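Local atomic coordinates of DNAation factor-related protein 4 (Drosophila melanogaster, PDB entry 5XPC), a protein that probably acts as a nuclease in apoptotic DNA fragmentation, with the CIDE domain described here forming higher-order assemblies. Residues Gly26-Ser29 with Leu30-Ile34; Asp60-Leu63 with Lys64-Ala68. One frame throughout, in Å; residues are numbered along the deposited sequence.

Contact 1: Gly26-Ser29 with Leu30-Ile34; sequences GANS and LEMLI
Ser29 caps the N-terminus of helix 30-40, at the turn where strand 22-27 passes into it. Its OG accepts the backbone N-H of Met32 at 2.9 Å, and the bond is nearly straight (165°). OG sits between the backbone N and the carbonyl carbon (chi1 75°), which swings it back over the first helical turn. The carbonyl of the same residue starts the helix proper: Leu33 N donates to Ser29 O at 2.9 Å. One residue thus takes up two N-H groups of the opening turn, one with its side chain and one with its backbone.

Met32 reaches back from the helix to the strand end. Its CG is anti to the backbone N (chi1 174°), and CG lies 3.8 Å from Ala27 CB. The chain then bends at its last torsion, with SD 3.6 Å from Ala27 CA. Asn28 N points a weak hydrogen bond at the sulfur, 3.7 Å from N to SD. The methyl end goes to the side-chain amide of Asn28, with CE 3.3 Å from Asn28 OD1; the two side chains cross at about a right angle. With an alanine at Met32, SD and CE are gone; this would probably leave a gap beside Ala27 and Asn28 and take the weak sulfur acceptor from Asn28 N.

On the buried side, Ala27 CB meets Leu33 CB at 3.8 Å. Leu33 continues inward to Tyr12 and Val14 of strand 10-15 and to Leu48. Ala27 is itself bonded through its backbone to Arg10 of strand 10-15, which holds the strand end in the sheet. The whole is a serine N-cap at a strand-to-helix turn, in the place where the ubiquitin-like fold of CIDE-N domains passes from its first hairpin to its main helix.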
loop_
_atom_site.group_PDB
_atom_site.type_symbol
_atom_site.label_atom_id
_atom_site.label_comp_id
_atom_site.label_asym_id
_atom_site.label_seq_id
_atom_site.Cartn_x
_atom_site.Cartn_y
_atom_site.Cartn_z
ATOM N N GLY B 26 -19.590 16.393 -11.260
ATOM C CA GLY B 26 -19.709 15.090 -11.902
ATOM C C GLY B 26 -18.965 15.066 -13.229
ATOM O O GLY B 26 -19.064 15.997 -14.029
ATOM N N ALA B 27 -18.201 13.997 -13.446
ATOM C CA ALA B 27 -17.471 13.869 -14.698
ATOM C C ALA B 27 -17.232 12.401 -15.023
ATOM O O ALA B 27 -17.150 11.548 -14.130
ATOM C CB ALA B 27 -16.126 14.625 -14.655
ATOM N N ASN B 28 -17.102 12.120 -16.320
ATOM C CA ASN B 28 -16.816 10.776 -16.801
ATOM C C ASN B 28 -15.436 10.671 -17.440
ATOM O O ASN B 28 -15.119 9.639 -18.034
ATOM C CB ASN B 28 -17.902 10.318 -17.784
ATOM C CG ASN B 28 -17.972 11.177 -19.037
ATOM O OD1 ASN B 28 -17.128 12.039 -19.265
ATOM N ND2 ASN B 28 -18.975 10.924 -19.869
ATOM N N SER B 29 -14.616 11.719 -17.345
ATOM C CA SER B 29 -13.260 11.690 -17.877
ATOM C C SER B 29 -12.465 12.804 -17.213
ATOM O O SER B 29 -13.031 13.777 -16.701
ATOM C CB SER B 29 -13.237 11.861 -19.402
ATOM O OG SER B 29 -13.481 13.216 -19.759
ATOM N N LEU B 30 -11.140 12.650 -17.232
ATOM C CA LEU B 30 -10.278 13.718 -16.742
ATOM C C LEU B 30 -10.450 14.981 -17.581
ATOM O O LEU B 30 -10.494 16.094 -17.039
ATOM C CB LEU B 30 -8.822 13.255 -16.747
ATOM C CG LEU B 30 -7.767 14.279 -16.331
ATOM C CD1 LEU B 30 -8.035 14.776 -14.915
ATOM C CD2 LEU B 30 -6.365 13.662 -16.442
ATOM N N GLU B 31 -10.559 14.824 -18.904
ATOM C CA GLU B 31 -10.793 15.972 -19.778
ATOM C C GLU B 31 -12.033 16.749 -19.351
ATOM O O GLU B 31 -12.004 17.984 -19.236
ATOM C CB GLU B 31 -10.926 15.502 -21.226
ATOM C CG GLU B 31 -11.363 16.589 -22.186
ATOM C CD GLU B 31 -11.382 16.120 -23.629
ATOM O OE1 GLU B 31 -11.509 14.898 -23.860
ATOM O OE2 GLU B 31 -11.262 16.977 -24.531
ATOM N N MET B 32 -13.136 16.037 -19.105
ATOM C CA MET B 32 -14.364 16.695 -18.662
ATOM C C MET B 32 -14.195 17.337 -17.286
ATOM O O MET B 32 -14.687 18.450 -17.047
ATOM C CB MET B 32 -15.522 15.693 -18.639
ATOM C CG MET B 32 -16.806 16.279 -18.041
ATOM S SD MET B 32 -18.228 15.165 -18.015
ATOM C CE MET B 32 -18.540 14.930 -19.768
ATOM N N LEU B 33 -13.525 16.648 -16.357
ATOM C CA LEU B 33 -13.396 17.193 -15.009
ATOM C C LEU B 33 -12.586 18.477 -15.022
ATOM O O LEU B 33 -12.933 19.447 -14.334
ATOM C CB LEU B 33 -12.752 16.174 -14.069
ATOM C CG LEU B 33 -12.622 16.590 -12.598
ATOM C CD1 LEU B 33 -13.959 17.123 -12.053
ATOM C CD2 LEU B 33 -12.151 15.399 -11.744
ATOM N N ILE B 34 -11.514 18.510 -15.819
ATOM C CA ILE B 34 -10.702 19.717 -15.913
ATOM C C ILE B 34 -11.492 20.848 -16.566
ATOM O O ILE B 34 -11.414 22.003 -16.133
ATOM C CB ILE B 34 -9.394 19.415 -16.667
ATOM C CG1 ILE B 34 -8.491 18.538 -15.797
ATOM C CG2 ILE B 34 -8.693 20.716 -17.077
ATOM C CD1 ILE B 34 -7.176 18.210 -16.419
#

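Contact 2: Asp60-Leu63 with Lys64-Ala68; sequences DEYL and KSLPA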
loop_
_atom_site.group_PDB
_atom_site.type_symbol
_atom_site.label_atom_id
_atom_site.label_comp_id
_atom_site.label_asym_id
_atom_site.label_seq_id
_atom_site.Cartn_x
_atom_site.Cartn_y
_atom_site.Cartn_z
ATOM N N ASP B 60 -6.261 9.937 -17.529
ATOM C CA ASP B 60 -7.616 9.494 -17.213
ATOM C C ASP B 60 -7.605 8.191 -16.424
ATOM O O ASP B 60 -8.444 7.982 -15.538
ATOM C CB ASP B 60 -8.412 9.324 -18.505
ATOM C CG ASP B 60 -9.887 9.123 -18.257
ATOM O OD1 ASP B 60 -10.488 9.944 -17.535
ATOM O OD2 ASP B 60 -10.444 8.128 -18.772
ATOM N N GLU B 61 -6.659 7.301 -16.734
ATOM C CA GLU B 61 -6.608 6.013 -16.054
ATOM C C GLU B 61 -6.340 6.194 -14.567
ATOM O O GLU B 61 -6.945 5.508 -13.731
ATOM C CB GLU B 61 -5.544 5.119 -16.695
ATOM C CG GLU B 61 -5.852 4.708 -18.132
ATOM C CD GLU B 61 -5.634 5.841 -19.139
ATOM O OE1 GLU B 61 -4.826 6.753 -18.863
ATOM O OE2 GLU B 61 -6.272 5.818 -20.211
ATOM N N TYR B 62 -5.457 7.132 -14.215
ATOM C CA TYR B 62 -5.230 7.418 -12.804
ATOM C C TYR B 62 -6.489 7.978 -12.150
ATOM O O TYR B 62 -6.866 7.549 -11.056
ATOM C CB TYR B 62 -4.058 8.385 -12.605
ATOM C CG TYR B 62 -3.749 8.512 -11.128
ATOM C CD1 TYR B 62 -3.154 7.460 -10.436
ATOM C CD2 TYR B 62 -4.115 9.648 -10.410
ATOM C CE1 TYR B 62 -2.898 7.545 -9.076
ATOM C CE2 TYR B 62 -3.865 9.745 -9.047
ATOM C CZ TYR B 62 -3.260 8.681 -8.385
ATOM O OH TYR B 62 -3.006 8.767 -7.033
ATOM N N LEU B 63 -7.138 8.956 -12.793
ATOM C CA LEU B 63 -8.367 9.521 -12.235
ATOM C C LEU B 63 -9.377 8.428 -11.908
ATOM O O LEU B 63 -9.965 8.401 -10.819
ATOM C CB LEU B 63 -8.989 10.527 -13.207
ATOM C CG LEU B 63 -10.382 11.015 -12.759
ATOM C CD1 LEU B 63 -10.252 11.850 -11.510
ATOM C CD2 LEU B 63 -11.082 11.838 -13.836
ATOM N N LYS B 64 -9.581 7.505 -12.837
ATOM C CA LYS B 64 -10.607 6.495 -12.621
ATOM C C LYS B 64 -10.175 5.419 -11.640
ATOM O O LYS B 64 -11.019 4.637 -11.187
ATOM C CB LYS B 64 -11.019 5.917 -13.973
ATOM C CG LYS B 64 -11.892 6.937 -14.707
ATOM C CD LYS B 64 -12.073 6.673 -16.178
ATOM C CE LYS B 64 -13.037 7.710 -16.754
ATOM N NZ LYS B 64 -12.944 7.807 -18.241
ATOM N N SER B 65 -8.892 5.378 -11.278
ATOM C CA SER B 65 -8.441 4.488 -10.218
ATOM C C SER B 65 -8.762 5.032 -8.834
ATOM O O SER B 65 -8.711 4.275 -7.857
ATOM C CB SER B 65 -6.931 4.255 -10.331
ATOM O OG SER B 65 -6.202 5.337 -9.749
ATOM N N LEU B 66 -9.081 6.332 -8.727
ATOM C CA LEU B 66 -9.312 6.945 -7.433
ATOM C C LEU B 66 -10.745 6.709 -6.976
ATOM O O LEU B 66 -11.650 6.535 -7.800
ATOM C CB LEU B 66 -9.042 8.444 -7.485
ATOM C CG LEU B 66 -7.598 8.838 -7.793
ATOM C CD1 LEU B 66 -7.515 10.301 -8.248
ATOM C CD2 LEU B 66 -6.718 8.575 -6.565
ATOM N N PRO B 67 -10.967 6.689 -5.667
ATOM C CA PRO B 67 -12.343 6.605 -5.156
ATOM C C PRO B 67 -13.154 7.815 -5.592
ATOM O O PRO B 67 -12.637 8.932 -5.716
ATOM C CB PRO B 67 -12.161 6.585 -3.633
ATOM C CG PRO B 67 -10.728 6.220 -3.408
ATOM C CD PRO B 67 -9.967 6.740 -4.590
ATOM N N ALA B 68 -14.440 7.584 -5.836
ATOM C CA ALA B 68 -15.348 8.705 -6.018
ATOM C C ALA B 68 -15.298 9.604 -4.785
ATOM O O ALA B 68 -15.017 9.151 -3.671
ATOM C CB ALA B 68 -16.776 8.211 -6.262
#
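The charged pair is Asp60 and Lys64, one helical turn apart. Lys64 NZ donates to Asp60 OD2 at 2.6 Å, on the syn lone pair, and forms a salt bridge. The lysine runs extended beyond CG back along the helix. NZ also bonds to Asn28 O, and the carboxylate's other oxygen turns to the start of helix 30-40.

Hydrogen bonds to main-chain carbonyls hold the turn. Lys64 N donates to Asp60 O, as in an alpha-helix. The helix end then shifts toward i to i+3 bonds, with only weak i to i+4 bonds beside them: Ser65 N reaches Tyr62 O at 3.0 Å, and Leu66 N reaches Leu63 O at 3.1 Å. Ser65 OG also donates to Tyr62 O at 2.7 Å, in the carbonyl plane on a lone pair. Ser65 N lies above that plane, so this one carbonyl is gripped from two directions.

The apolar contact is Tyr62 with Leu66, CE2 to CD1 3.8 Å. The phenol OH bonds to Gln69 of the third subunit, which holds the ring's far end.

Leu63 and Leu66 face the sheet. Both touch Phe72 of strand 71-75; Leu63 also meets Tyr12 of strand 10-15 and packs on Leu30 and Leu33 of helix 30-40, and Leu66 meets Leu50 of strand 47-50.

Contact 1 closes before contact 2 opens along the chain, and their centres are about 10 Å apart. Both belong to the CIDE-N domain. Contact 1 joins strand 22-27 to helix 30-40; contact 2 forms the short helix 60-65 and the turn after it. They meet directly where the start of one helix lies beside the other. Leu30 N and Asp60 OD1, 2.8 Å apart, probably form a hydrogen bond, so a residue of contact 2 adds to the capping of helix 30-40. This junction ties both helices together beside the four-stranded sheet, while other subunits reach both contacts, consistent with higher-order assembly.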